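Local coordinates for protein glucose-resistance amylase regulator (Weissella paramesenteroides ATCC 33313, PDB 4RK6) that binds glucose between the two lobes of a LacI-family sugar-binding module and probably regulates transcription as a DNA-binding repressor, at residues E27-L32 / Y41-T46; K84-Q89 / E101-V106; Q89-S94 / Q253-S258; M113-V118 / T154-A159. All coordinates share one frame; numbering follows the deposited sequence.

How the interactions relate
Following the chain from the N terminus, interaction 1 comes first: it closes the short loop from helix 24-39 to strand 42-48, at one edge of the sheet. Interactions 2 and 3 cross, because 89-94 lies between 84-89 and 101-106, while its partner 253-258 comes much later; they share Q89, and S94 pairs with S104 and V106 by probable backbone hydrogen bonds. Interaction 3 therefore closes a very long loop, and interaction 4 (113-118 with 154-159) is nested inside it, in the other lobe, with its centre about 35 Å from that of interaction 3. Interactions 1 and 3 touch where Y41 packs on F255 and L256.

Interaction 1 of 4, residues E27-L32 / Y41-T46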
loop_
_atom_site.group_PDB
_atom_site.type_symbol
_atom_site.label_atom_id
_atom_site.label_comp_id
_atom_site.label_asym_id
_atom_site.label_seq_id
_atom_site.Cartn_x
_atom_site.Cartn_y
_atom_site.Cartn_z
ATOM N N GLU A 27 8.065 -1.271 2.854
ATOM C CA GLU A 27 8.844 -2.343 3.504
ATOM C C GLU A 27 10.338 -2.012 3.537
ATOM O O GLU A 27 11.028 -2.261 4.532
ATOM C CB GLU A 27 8.621 -3.676 2.803
ATOM C CG GLU A 27 7.261 -4.298 3.079
ATOM C CD GLU A 27 7.194 -4.925 4.457
ATOM O OE1 GLU A 27 7.732 -6.045 4.645
ATOM O OE2 GLU A 27 6.608 -4.284 5.350
ATOM N N ILE A 28 10.841 -1.457 2.443
ATOM C CA ILE A 28 12.224 -0.976 2.435
ATOM C C ILE A 28 12.381 0.127 3.474
ATOM O O ILE A 28 13.334 0.119 4.249
ATOM C CB ILE A 28 12.667 -0.511 1.033
ATOM C CG1 ILE A 28 12.866 -1.716 0.122
ATOM C CG2 ILE A 28 13.948 0.326 1.116
ATOM C CD1 ILE A 28 13.225 -1.368 -1.298
ATOM N N ILE A 29 11.427 1.055 3.530
ATOM C CA ILE A 29 11.503 2.183 4.440
ATOM C C ILE A 29 11.496 1.718 5.905
ATOM O O ILE A 29 12.202 2.296 6.752
ATOM C CB ILE A 29 10.384 3.206 4.155
ATOM C CG1 ILE A 29 10.716 3.960 2.861
ATOM C CG2 ILE A 29 10.231 4.204 5.297
ATOM C CD1 ILE A 29 9.597 4.827 2.323
ATOM N N LYS A 30 10.746 0.653 6.184
ATOM C CA LYS A 30 10.726 0.076 7.530
ATOM C C LYS A 30 12.123 -0.356 7.953
ATOM O O LYS A 30 12.533 -0.098 9.082
ATOM C CB LYS A 30 9.721 -1.079 7.619
ATOM C CG LYS A 30 8.320 -0.579 7.956
ATOM C CD LYS A 30 7.214 -1.522 7.507
ATOM C CE LYS A 30 5.863 -0.821 7.563
ATOM N NZ LYS A 30 4.776 -1.631 6.950
ATOM N N GLY A 31 12.863 -0.964 7.032
ATOM C CA GLY A 31 14.238 -1.391 7.297
ATOM C C GLY A 31 15.194 -0.225 7.469
ATOM O O GLY A 31 16.018 -0.200 8.404
ATOM N N LEU A 32 15.123 0.728 6.547
ATOM C CA LEU A 32 15.925 1.959 6.635
ATOM C C LEU A 32 15.721 2.652 7.967
ATOM O O LEU A 32 16.670 3.049 8.636
ATOM C CB LEU A 32 15.523 2.944 5.550
ATOM C CG LEU A 32 16.066 2.720 4.161
ATOM C CD1 LEU A 32 15.403 3.751 3.285
ATOM C CD2 LEU A 32 17.591 2.893 4.136
ATOM N N TYR A 41 20.210 8.885 13.335
ATOM C CA TYR A 41 19.877 9.639 12.127
ATOM C C TYR A 41 18.375 9.775 12.034
ATOM O O TYR A 41 17.619 8.990 12.607
ATOM C CB TYR A 41 20.341 8.910 10.859
ATOM C CG TYR A 41 21.764 9.185 10.475
ATOM C CD1 TYR A 41 22.810 8.526 11.105
ATOM C CD2 TYR A 41 22.067 10.105 9.486
ATOM C CE1 TYR A 41 24.128 8.782 10.753
ATOM C CE2 TYR A 41 23.374 10.361 9.121
ATOM C CZ TYR A 41 24.397 9.703 9.768
ATOM O OH TYR A 41 25.695 9.944 9.426
ATOM N N GLU A 42 17.964 10.782 11.297
ATOM C CA GLU A 42 16.579 10.952 10.932
ATOM C C GLU A 42 16.430 10.716 9.438
ATOM O O GLU A 42 17.376 10.875 8.685
ATOM C CB GLU A 42 16.068 12.334 11.345
ATOM C CG GLU A 42 15.258 12.278 12.636
ATOM C CD GLU A 42 14.147 11.241 12.561
ATOM O OE1 GLU A 42 13.974 10.479 13.541
ATOM O OE2 GLU A 42 13.477 11.166 11.498
ATOM N N LEU A 43 15.234 10.305 9.056
ATOM C CA LEU A 43 14.929 9.884 7.697
ATOM C C LEU A 43 13.964 10.874 7.030
ATOM O O LEU A 43 12.884 11.121 7.533
ATOM C CB LEU A 43 14.314 8.503 7.777
ATOM C CG LEU A 43 13.998 7.795 6.478
ATOM C CD1 LEU A 43 15.279 7.651 5.657
ATOM C CD2 LEU A 43 13.386 6.446 6.807
ATOM N N LEU A 44 14.373 11.466 5.917
ATOM C CA LEU A 44 13.494 12.347 5.112
ATOM C C LEU A 44 13.038 11.550 3.907
ATOM O O LEU A 44 13.874 10.976 3.199
ATOM C CB LEU A 44 14.249 13.572 4.621
ATOM C CG LEU A 44 14.194 14.865 5.430
ATOM C CD1 LEU A 44 14.355 14.617 6.925
ATOM C CD2 LEU A 44 15.259 15.816 4.899
ATOM N N ILE A 45 11.735 11.518 3.654
ATOM C CA ILE A 45 11.198 10.826 2.501
ATOM C C ILE A 45 10.657 11.867 1.511
ATOM O O ILE A 45 9.931 12.792 1.892
ATOM C CB ILE A 45 10.072 9.859 2.899
ATOM C CG1 ILE A 45 10.526 8.891 3.997
ATOM C CG2 ILE A 45 9.541 9.126 1.686
ATOM C CD1 ILE A 45 11.596 7.916 3.572
ATOM N N THR A 46 11.037 11.711 0.246
ATOM C CA THR A 46 10.629 12.622 -0.799
ATOM C C THR A 46 10.140 11.760 -1.964
ATOM O O THR A 46 10.601 10.637 -2.156
ATOM C CB THR A 46 11.798 13.551 -1.243
ATOM O OG1 THR A 46 12.867 12.764 -1.786
ATOM C CG2 THR A 46 12.313 14.386 -0.083
#
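I29 and L32 pack on L43 and I45 in a buried, wholly apolar helix-on-sheet contact, within the beta-alpha-beta unit formed by strand 12-18, helix 24-39 and strand 42-48. The axes of segments 27-32 and 42-46 approach to 10.5 Å, and at 157° between their N-to-C directions they run nearly antiparallel, as expected of a crossover helix and the strand that follows it. Together the two segments bury 172 Å², with no hydrogen bond between them.

I29 uses two branches. Its CD1 meets CD1 of I45 tip to tip at 3.9 Å, each methyl reaching out toward the other. The I29 chain is extended to do this, whereas I45 bends at its second torsion (chi2 -66°), which leaves its CD1 close to CG1 of I29 as well, at 4.1 Å. The other branch, CG2 of I29, faces CD2 of L43 at 4.2 Å, the two side chains lying at a slant to one another. L43 holds CG anti to the backbone N (chi1 -176°), and the same CD2 also approaches CB of L32, one helical turn on, at 4.3 Å. One leucine methyl thus touches two residues on the inner face of the helix. On the solvent-facing side, K30 NZ forms a salt bridge with E27 OE2 at 3.6 Å.

L32 and L43 both continue inward onto V15 of strand 12-18. Strand 42-48 is one of the two outermost strands of this chain's sheet, and the second subunit adjoins it, with backbone hydrogen bonds from I45, and with I45 packing on I45 and I29 on Y47 of that subunit.

Interaction 2 of 4, residues K84-Q89 / E101-V106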
loop_
_atom_site.group_PDB
_atom_site.type_symbol
_atom_site.label_atom_id
_atom_site.label_comp_id
_atom_site.label_asym_id
_atom_site.label_seq_id
_atom_site.Cartn_x
_atom_site.Cartn_y
_atom_site.Cartn_z
ATOM N N LYS A 84 25.271 15.252 -9.283
ATOM C CA LYS A 84 25.255 16.446 -8.435
ATOM C C LYS A 84 25.348 16.095 -6.940
ATOM O O LYS A 84 26.046 16.771 -6.175
ATOM C CB LYS A 84 24.025 17.321 -8.732
ATOM C CG LYS A 84 24.174 18.148 -10.017
ATOM C CD LYS A 84 22.953 19.038 -10.225
ATOM C CE LYS A 84 23.253 20.293 -11.029
ATOM N NZ LYS A 84 24.256 21.163 -10.360
ATOM N N LEU A 85 24.702 15.020 -6.532
ATOM C CA LEU A 85 24.765 14.619 -5.113
ATOM C C LEU A 85 26.154 14.134 -4.755
ATOM O O LEU A 85 26.746 14.590 -3.782
ATOM C CB LEU A 85 23.713 13.552 -4.780
ATOM C CG LEU A 85 22.272 14.060 -4.848
ATOM C CD1 LEU A 85 21.339 12.877 -4.930
ATOM C CD2 LEU A 85 21.919 14.940 -3.659
ATOM N N LEU A 86 26.724 13.259 -5.579
ATOM C CA LEU A 86 28.080 12.786 -5.318
ATOM C C LEU A 86 29.070 13.942 -5.263
ATOM O O LEU A 86 29.985 13.943 -4.453
ATOM C CB LEU A 86 28.516 11.784 -6.380
ATOM C CG LEU A 86 27.806 10.431 -6.445
ATOM C CD1 LEU A 86 28.225 9.691 -7.710
ATOM C CD2 LEU A 86 28.113 9.576 -5.222
ATOM N N GLU A 87 28.861 14.933 -6.128
ATOM C CA GLU A 87 29.748 16.087 -6.215
ATOM C C GLU A 87 29.599 17.025 -5.016
ATOM O O GLU A 87 30.471 17.854 -4.783
ATOM C CB GLU A 87 29.533 16.813 -7.543
ATOM C CG GLU A 87 29.941 15.952 -8.738
ATOM C CD GLU A 87 29.500 16.499 -10.078
ATOM O OE1 GLU A 87 29.086 17.681 -10.136
ATOM O OE2 GLU A 87 29.564 15.740 -11.066
ATOM N N GLU A 88 28.520 16.867 -4.244
ATOM C CA GLU A 88 28.354 17.585 -2.960
ATOM C C GLU A 88 28.842 16.748 -1.772
ATOM O O GLU A 88 28.599 17.102 -0.621
ATOM C CB GLU A 88 26.881 17.975 -2.728
ATOM C CG GLU A 88 26.276 18.896 -3.771
ATOM C CD GLU A 88 26.762 20.332 -3.688
ATOM O OE1 GLU A 88 26.573 21.067 -4.681
ATOM O OE2 GLU A 88 27.324 20.739 -2.647
ATOM N N GLN A 89 29.536 15.647 -2.057
ATOM C CA GLN A 89 30.065 14.722 -1.046
ATOM C C GLN A 89 28.936 14.037 -0.232
ATOM O O GLN A 89 29.100 13.717 0.938
ATOM C CB GLN A 89 31.095 15.419 -0.131
ATOM C CG GLN A 89 32.373 15.855 -0.848
ATOM C CD GLN A 89 32.188 17.107 -1.696
ATOM O OE1 GLN A 89 31.718 18.137 -1.206
ATOM N NE2 GLN A 89 32.556 17.023 -2.976
ATOM N N GLU A 101 27.078 2.598 -12.232
ATOM C CA GLU A 101 28.398 2.046 -11.934
ATOM C C GLU A 101 29.206 2.844 -10.893
ATOM O O GLU A 101 30.129 2.312 -10.263
ATOM C CB GLU A 101 29.204 1.908 -13.247
ATOM C CG GLU A 101 29.489 3.215 -13.999
ATOM C CD GLU A 101 28.277 3.845 -14.693
ATOM O OE1 GLU A 101 28.332 5.051 -15.010
ATOM O OE2 GLU A 101 27.261 3.155 -14.925
ATOM N N GLN A 102 28.830 4.108 -10.703
ATOM C CA GLN A 102 29.485 5.004 -9.771
ATOM C C GLN A 102 29.108 4.756 -8.315
ATOM O O GLN A 102 29.766 5.282 -7.423
ATOM C CB GLN A 102 29.114 6.459 -10.081
ATOM C CG GLN A 102 29.525 6.987 -11.449
ATOM C CD GLN A 102 28.763 8.255 -11.788
ATOM O OE1 GLN A 102 27.538 8.234 -11.916
ATOM N NE2 GLN A 102 29.470 9.362 -11.882
ATOM N N ILE A 103 28.034 3.999 -8.077
ATOM C CA ILE A 103 27.486 3.880 -6.731
ATOM C C ILE A 103 27.250 2.442 -6.294
ATOM O O ILE A 103 27.151 1.556 -7.116
ATOM C CB ILE A 103 26.162 4.665 -6.594
ATOM C CG1 ILE A 103 25.008 4.028 -7.359
ATOM C CG2 ILE A 103 26.358 6.128 -6.976
ATOM C CD1 ILE A 103 23.697 4.756 -7.110
ATOM N N SER A 104 27.157 2.233 -4.992
ATOM C CA SER A 104 26.847 0.908 -4.465
ATOM C C SER A 104 25.347 0.631 -4.543
ATOM O O SER A 104 24.530 1.538 -4.659
ATOM C CB SER A 104 27.314 0.762 -3.017
ATOM O OG SER A 104 28.729 0.820 -2.941
ATOM N N ALA A 105 25.002 -0.644 -4.480
ATOM C CA ALA A 105 23.603 -1.052 -4.612
ATOM C C ALA A 105 23.350 -2.201 -3.684
ATOM O O ALA A 105 24.201 -3.050 -3.524
ATOM C CB ALA A 105 23.290 -1.478 -6.031
ATOM N N VAL A 106 22.143 -2.255 -3.142
ATOM C CA VAL A 106 21.710 -3.421 -2.383
ATOM C C VAL A 106 20.413 -3.916 -3.015
ATOM O O VAL A 106 19.465 -3.118 -3.205
ATOM C CB VAL A 106 21.449 -3.074 -0.906
ATOM C CG1 VAL A 106 21.076 -4.347 -0.154
ATOM C CG2 VAL A 106 22.679 -2.407 -0.289
#
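L86, on the last turn of helix 79-87, lays one methyl against Q102 and I103, which lead into strand 104-108. The contact is small, 101 Å² in total, and partly open to solvent.

Along 84-89, L85 comes before the contact residue and points elsewhere, packing on F59, V70, M72 and V92 and so seating the helix on the sheet. L86 is turned toward 101-106. With CG anti to its carbonyl carbon (chi1 -67°) and an extended second torsion, it carries CD1 to Q102 and I103. That methyl is 4.1 Å from CG2 of I103, the two side chains crossing at about a right angle, and it is equally 4.1 Å from CB of Q102, which it meets obliquely. I103 keeps CG1 between its backbone N and carbonyl carbon (chi1 70°), and this leaves CG2 as the branch facing the helix. The helix then ends: E88 N reaches L85 O at 2.9 Å and Q89 N reaches L86 O at 3.0 Å. Q89 has positive phi and is the C-prime residue of a Schellman motif, completed by I90 N bonding to L85 O, after which the chain enters strand 91-95.

The polar end of Q102 is held apart from the leucine, its NE2 hydrogen-bonded to OD1 of D83, on helix 79-87 just before K84, so only its aliphatic base meets L86. I103 is buried, packing also on V92 and S94. Across these two segments there is no hydrogen bond or charge pairing: cohesion comes from carbon-to-carbon packing, partly sheltered by the glutamine stem.

Interaction 3 of 4, residues Q89-S94 / Q253-S258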
loop_
_atom_site.group_PDB
_atom_site.type_symbol
_atom_site.label_atom_id
_atom_site.label_comp_id
_atom_site.label_asym_id
_atom_site.label_seq_id
_atom_site.Cartn_x
_atom_site.Cartn_y
_atom_site.Cartn_z
ATOM N N GLN A 89 29.536 15.647 -2.057
ATOM C CA GLN A 89 30.065 14.722 -1.046
ATOM C C GLN A 89 28.936 14.037 -0.232
ATOM O O GLN A 89 29.100 13.717 0.938
ATOM C CB GLN A 89 31.095 15.419 -0.131
ATOM C CG GLN A 89 32.373 15.855 -0.848
ATOM C CD GLN A 89 32.188 17.107 -1.696
ATOM O OE1 GLN A 89 31.718 18.137 -1.206
ATOM N NE2 GLN A 89 32.556 17.023 -2.976
ATOM N N ILE A 90 27.807 13.819 -0.885
ATOM C CA ILE A 90 26.681 13.062 -0.318
ATOM C C ILE A 90 26.752 11.648 -0.878
ATOM O O ILE A 90 26.959 11.457 -2.075
ATOM C CB ILE A 90 25.356 13.744 -0.683
ATOM C CG1 ILE A 90 25.316 15.145 -0.064
ATOM C CG2 ILE A 90 24.158 12.897 -0.251
ATOM C CD1 ILE A 90 24.118 15.956 -0.488
ATOM N N SER A 91 26.623 10.649 -0.008
ATOM C CA SER A 91 26.609 9.268 -0.431
ATOM C C SER A 91 25.320 8.945 -1.141
ATOM O O SER A 91 24.248 9.388 -0.735
ATOM C CB SER A 91 26.756 8.328 0.769
ATOM O OG SER A 91 28.068 8.409 1.277
ATOM N N VAL A 92 25.427 8.172 -2.203
ATOM C CA VAL A 92 24.254 7.766 -2.959
ATOM C C VAL A 92 24.322 6.271 -3.073
ATOM O O VAL A 92 25.345 5.735 -3.482
ATOM C CB VAL A 92 24.204 8.413 -4.361
ATOM C CG1 VAL A 92 22.961 7.985 -5.098
ATOM C CG2 VAL A 92 24.262 9.929 -4.263
ATOM N N ILE A 93 23.239 5.599 -2.687
ATOM C CA ILE A 93 23.156 4.165 -2.729
ATOM C C ILE A 93 21.810 3.796 -3.339
ATOM O O ILE A 93 20.812 4.395 -2.990
ATOM C CB ILE A 93 23.302 3.566 -1.320
ATOM C CG1 ILE A 93 24.713 3.830 -0.791
ATOM C CG2 ILE A 93 22.999 2.077 -1.334
ATOM C CD1 ILE A 93 24.870 3.598 0.688
ATOM N N SER A 94 21.800 2.847 -4.262
ATOM C CA SER A 94 20.537 2.414 -4.882
ATOM C C SER A 94 20.057 1.073 -4.329
ATOM O O SER A 94 20.849 0.212 -3.938
ATOM C CB SER A 94 20.623 2.412 -6.412
ATOM O OG SER A 94 21.554 1.477 -6.894
ATOM N N GLN A 253 23.356 0.334 6.591
ATOM C CA GLN A 253 24.603 -0.147 7.221
ATOM C C GLN A 253 25.832 0.098 6.348
ATOM O O GLN A 253 26.919 0.402 6.843
ATOM C CB GLN A 253 24.526 -1.634 7.562
ATOM C CG GLN A 253 25.547 -2.026 8.615
ATOM C CD GLN A 253 25.298 -1.301 9.915
ATOM O OE1 GLN A 253 24.153 -1.228 10.394
ATOM N NE2 GLN A 253 26.353 -0.749 10.501
ATOM N N LEU A 254 25.667 -0.082 5.045
ATOM C CA LEU A 254 26.724 0.218 4.100
ATOM C C LEU A 254 27.171 1.671 4.242
ATOM O O LEU A 254 28.379 1.958 4.307
ATOM C CB LEU A 254 26.254 -0.086 2.679
ATOM C CG LEU A 254 27.285 -0.073 1.562
ATOM C CD1 LEU A 254 28.316 -1.158 1.814
ATOM C CD2 LEU A 254 26.579 -0.303 0.233
ATOM N N PHE A 255 26.211 2.584 4.354
ATOM C CA PHE A 255 26.535 3.997 4.519
ATOM C C PHE A 255 27.245 4.229 5.846
ATOM O O PHE A 255 28.291 4.920 5.903
ATOM C CB PHE A 255 25.277 4.875 4.410
ATOM C CG PHE A 255 25.486 6.291 4.874
ATOM C CD1 PHE A 255 26.335 7.142 4.183
ATOM C CD2 PHE A 255 24.852 6.770 6.005
ATOM C CE1 PHE A 255 26.564 8.440 4.612
ATOM C CE2 PHE A 255 25.056 8.075 6.435
ATOM C CZ PHE A 255 25.910 8.914 5.744
ATOM N N LEU A 256 26.691 3.669 6.913
ATOM C CA LEU A 256 27.285 3.841 8.244
ATOM C C LEU A 256 28.720 3.285 8.320
ATOM O O LEU A 256 29.565 3.845 9.011
ATOM C CB LEU A 256 26.422 3.202 9.321
ATOM C CG LEU A 256 25.068 3.883 9.548
ATOM C CD1 LEU A 256 24.180 3.008 10.413
ATOM C CD2 LEU A 256 25.250 5.273 10.134
ATOM N N ASP A 257 28.975 2.196 7.603
ATOM C CA ASP A 257 30.256 1.489 7.683
ATOM C C ASP A 257 31.320 2.070 6.760
ATOM O O ASP A 257 32.489 1.723 6.898
ATOM C CB ASP A 257 30.067 0.019 7.340
ATOM C CG ASP A 257 29.341 -0.753 8.421
ATOM O OD1 ASP A 257 29.124 -0.229 9.520
ATOM O OD2 ASP A 257 29.004 -1.930 8.150
ATOM N N SER A 258 30.915 2.947 5.837
ATOM C CA SER A 258 31.798 3.481 4.795
ATOM C C SER A 258 32.641 4.650 5.324
ATOM O O SER A 258 32.389 5.159 6.418
ATOM C CB SER A 258 30.957 3.977 3.615
ATOM O OG SER A 258 30.221 5.156 3.974
HETATM O O HOH W 1 28.581 5.332 1.192
#
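I93 and S91, two residues apart on strand 91-95, face L254 and F255 on the last turns of helix 244-257. The segment axes pass 9.8 Å apart and make an angle of 152°, so helix and strand run roughly antiparallel, and 178 Å² is buried between them.

The apolar part centres on CD1 of I93. This methyl lies 4.0 Å from CB of F255, the two side chains crossing at about a right angle, and 4.3 Å from CD2 of L254.

The aromatic part follows from the first torsion of F255: with CG anti to the backbone N (chi1 167°), the ring swings alongside the start of the strand. There S91 OG approaches ring atom CD1 of F255 at 3.6 Å, from the edge and near the ring plane, so the hydroxyl does not lie over a face; CB of S91 is as close to CD1.

Such packing is in keeping with the two-lobed periplasmic-binding-protein fold of the LacI family, in which the chain returns late to the N-terminal lobe. Helix 244-257 covers strands 69-72 and 91-95 there, F255 also touching A69, and Q253 and L256 meet T35 and S39 of helix 24-39.

Polar links are indirect. A water is hydrogen-bonded to S91 OG (3.1 Å) and donates to S258 OG (3.2 Å). S258 OG in turn donates to F255 O at 2.7 Å, joining S258 N on the same face of that carbonyl. Q253 NE2 bonds to D257 OD1 at 3.0 Å, in the plane of the Q253 amide but above the carboxylate plane of D257.

Interaction 4 of 4, residues M113-V118 / T154-A159; sequences MMNSIV and TDHNLA
N115 and V118, one turn apart on helix 110-123, meet H156, the first residue to leave helical geometry at the end of helix 144-155. T154 contributes its carbonyl, which accepts N157 N at 3.0 Å. D155 is linked to N115 by a water that donates to D155 OD2 (3.0 Å) and to N115 OD1 (2.8 Å); D155 OD2 also pairs with K151.

Over one face of the H156 ring lies CG1 of V118, 4.2 Å from the ring centroid and 26° off its normal, a CH-pi contact. N115 OD1 comes in at the ring edge, in plane, 3.4 Å from CE1 of H156, with amide and ring planes 41° apart. CG of N115 is anti to the backbone N (chi1 -167°), which brings the amide to this edge. Both helices belong to the second lobe of the LacI-type fold, and R145 of the glucose pocket, on helix 144-155, is touched by selenomethionines M113 and M114. The ring is held at both nitrogens, ND1 by S152 O and NE2 by D119 OD1. S152 OG also bonds N115 OD1.

N157, with positive phi, is the C-prime residue of a Schellman motif in which L158 N reaches M153 O, and L158 packs on I122.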
loop_
_atom_site.group_PDB
_atom_site.type_symbol
_atom_site.label_atom_id
_atom_site.label_comp_id
_atom_site.label_asym_id
_atom_site.label_seq_id
_atom_site.Cartn_x
_atom_site.Cartn_y
_atom_site.Cartn_z
HETATM N N MSE A 113 16.547 -14.948 -8.821
HETATM C CA MSE A 113 15.081 -14.963 -8.577
HETATM C C MSE A 113 14.388 -15.583 -9.737
HETATM O O MSE A 113 13.631 -16.556 -9.583
HETATM C CB MSE A 113 14.483 -13.575 -8.369
HETATM C CG MSE A 113 14.880 -12.976 -7.027
HETATM SE SE MSE A 113 13.677 -11.476 -6.612
HETATM C CE MSE A 113 14.497 -10.152 -7.836
HETATM N N MSE A 114 14.659 -15.061 -10.929
HETATM C CA MSE A 114 13.958 -15.532 -12.127
HETATM C C MSE A 114 14.269 -16.963 -12.436
HETATM O O MSE A 114 13.382 -17.751 -12.772
HETATM C CB MSE A 114 14.312 -14.691 -13.340
HETATM C CG MSE A 114 13.550 -15.125 -14.584
HETATM SE SE MSE A 114 11.620 -14.735 -14.407
HETATM C CE MSE A 114 11.796 -12.798 -14.311
ATOM N N ASN A 115 15.539 -17.319 -12.355
ATOM C CA ASN A 115 15.936 -18.670 -12.628
ATOM C C ASN A 115 15.332 -19.687 -11.638
ATOM O O ASN A 115 14.957 -20.776 -12.042
ATOM C CB ASN A 115 17.445 -18.766 -12.664
ATOM C CG ASN A 115 17.907 -20.055 -13.248
ATOM O OD1 ASN A 115 17.638 -20.351 -14.414
ATOM N ND2 ASN A 115 18.574 -20.868 -12.431
ATOM N N SER A 116 15.190 -19.315 -10.372
ATOM C CA SER A 116 14.545 -20.189 -9.393
ATOM C C SER A 116 13.089 -20.456 -9.785
ATOM O O SER A 116 12.588 -21.530 -9.607
ATOM C CB SER A 116 14.636 -19.620 -7.970
ATOM O OG SER A 116 13.729 -18.546 -7.748
ATOM N N ILE A 117 12.412 -19.463 -10.333
ATOM C CA ILE A 117 11.000 -19.636 -10.663
ATOM C C ILE A 117 10.857 -20.532 -11.886
ATOM O O ILE A 117 10.043 -21.422 -11.910
ATOM C CB ILE A 117 10.301 -18.284 -10.934
ATOM C CG1 ILE A 117 10.343 -17.403 -9.677
ATOM C CG2 ILE A 117 8.884 -18.522 -11.425
ATOM C CD1 ILE A 117 9.936 -15.965 -9.934
ATOM N N VAL A 118 11.672 -20.276 -12.906
ATOM C CA VAL A 118 11.629 -21.060 -14.125
ATOM C C VAL A 118 12.000 -22.503 -13.811
ATOM O O VAL A 118 11.350 -23.430 -14.270
ATOM C CB VAL A 118 12.580 -20.453 -15.177
ATOM C CG1 VAL A 118 12.789 -21.417 -16.336
ATOM C CG2 VAL A 118 12.050 -19.137 -15.677
ATOM N N THR A 154 15.823 -20.278 -22.176
ATOM C CA THR A 154 16.737 -20.844 -23.172
ATOM C C THR A 154 17.866 -21.671 -22.525
ATOM O O THR A 154 18.248 -22.692 -23.093
ATOM C CB THR A 154 17.271 -19.766 -24.137
ATOM O OG1 THR A 154 17.958 -18.750 -23.417
ATOM C CG2 THR A 154 16.147 -19.119 -24.902
ATOM N N ASP A 155 18.354 -21.282 -21.335
ATOM C CA ASP A 155 19.318 -22.109 -20.555
ATOM C C ASP A 155 18.758 -23.508 -20.244
ATOM O O ASP A 155 19.509 -24.470 -20.096
ATOM C CB ASP A 155 19.675 -21.463 -19.210
ATOM C CG ASP A 155 20.630 -20.269 -19.323
ATOM O OD1 ASP A 155 21.280 -20.045 -20.355
ATOM O OD2 ASP A 155 20.742 -19.539 -18.322
ATOM N N HIS A 156 17.434 -23.604 -20.119
ATOM C CA HIS A 156 16.719 -24.861 -19.854
ATOM C C HIS A 156 16.302 -25.595 -21.142
ATOM O O HIS A 156 15.477 -26.521 -21.111
ATOM C CB HIS A 156 15.468 -24.573 -18.988
ATOM C CG HIS A 156 15.765 -24.343 -17.538
ATOM N ND1 HIS A 156 16.159 -23.119 -17.035
ATOM C CD2 HIS A 156 15.705 -25.184 -16.477
ATOM C CE1 HIS A 156 16.333 -23.218 -15.727
ATOM N NE2 HIS A 156 16.072 -24.463 -15.366
ATOM N N ASN A 157 16.877 -25.177 -22.267
ATOM C CA ASN A 157 16.637 -25.792 -23.572
ATOM C C ASN A 157 15.209 -25.681 -24.068
ATOM O O ASN A 157 14.736 -26.522 -24.819
ATOM C CB ASN A 157 17.115 -27.249 -23.581
ATOM C CG ASN A 157 18.571 -27.367 -23.187
ATOM O OD1 ASN A 157 19.413 -26.581 -23.640
ATOM N ND2 ASN A 157 18.875 -28.326 -22.324
ATOM N N LEU A 158 14.534 -24.603 -23.690
ATOM C CA LEU A 158 13.248 -24.280 -24.295
ATOM C C LEU A 158 13.483 -23.256 -25.390
ATOM O O LEU A 158 14.561 -22.669 -25.491
ATOM C CB LEU A 158 12.255 -23.775 -23.234
ATOM C CG LEU A 158 11.967 -24.821 -22.151
ATOM C CD1 LEU A 158 10.970 -24.268 -21.129
ATOM C CD2 LEU A 158 11.471 -26.140 -22.738
ATOM N N ALA A 159 12.470 -23.054 -26.212
ATOM C CA ALA A 159 12.621 -22.287 -27.436
ATOM C C ALA A 159 11.712 -21.082 -27.416
ATOM O O ALA A 159 10.811 -20.972 -26.572
ATOM C CB ALA A 159 12.306 -23.174 -28.633
HETATM O O HOH W 2 19.850 -21.132 -15.897
#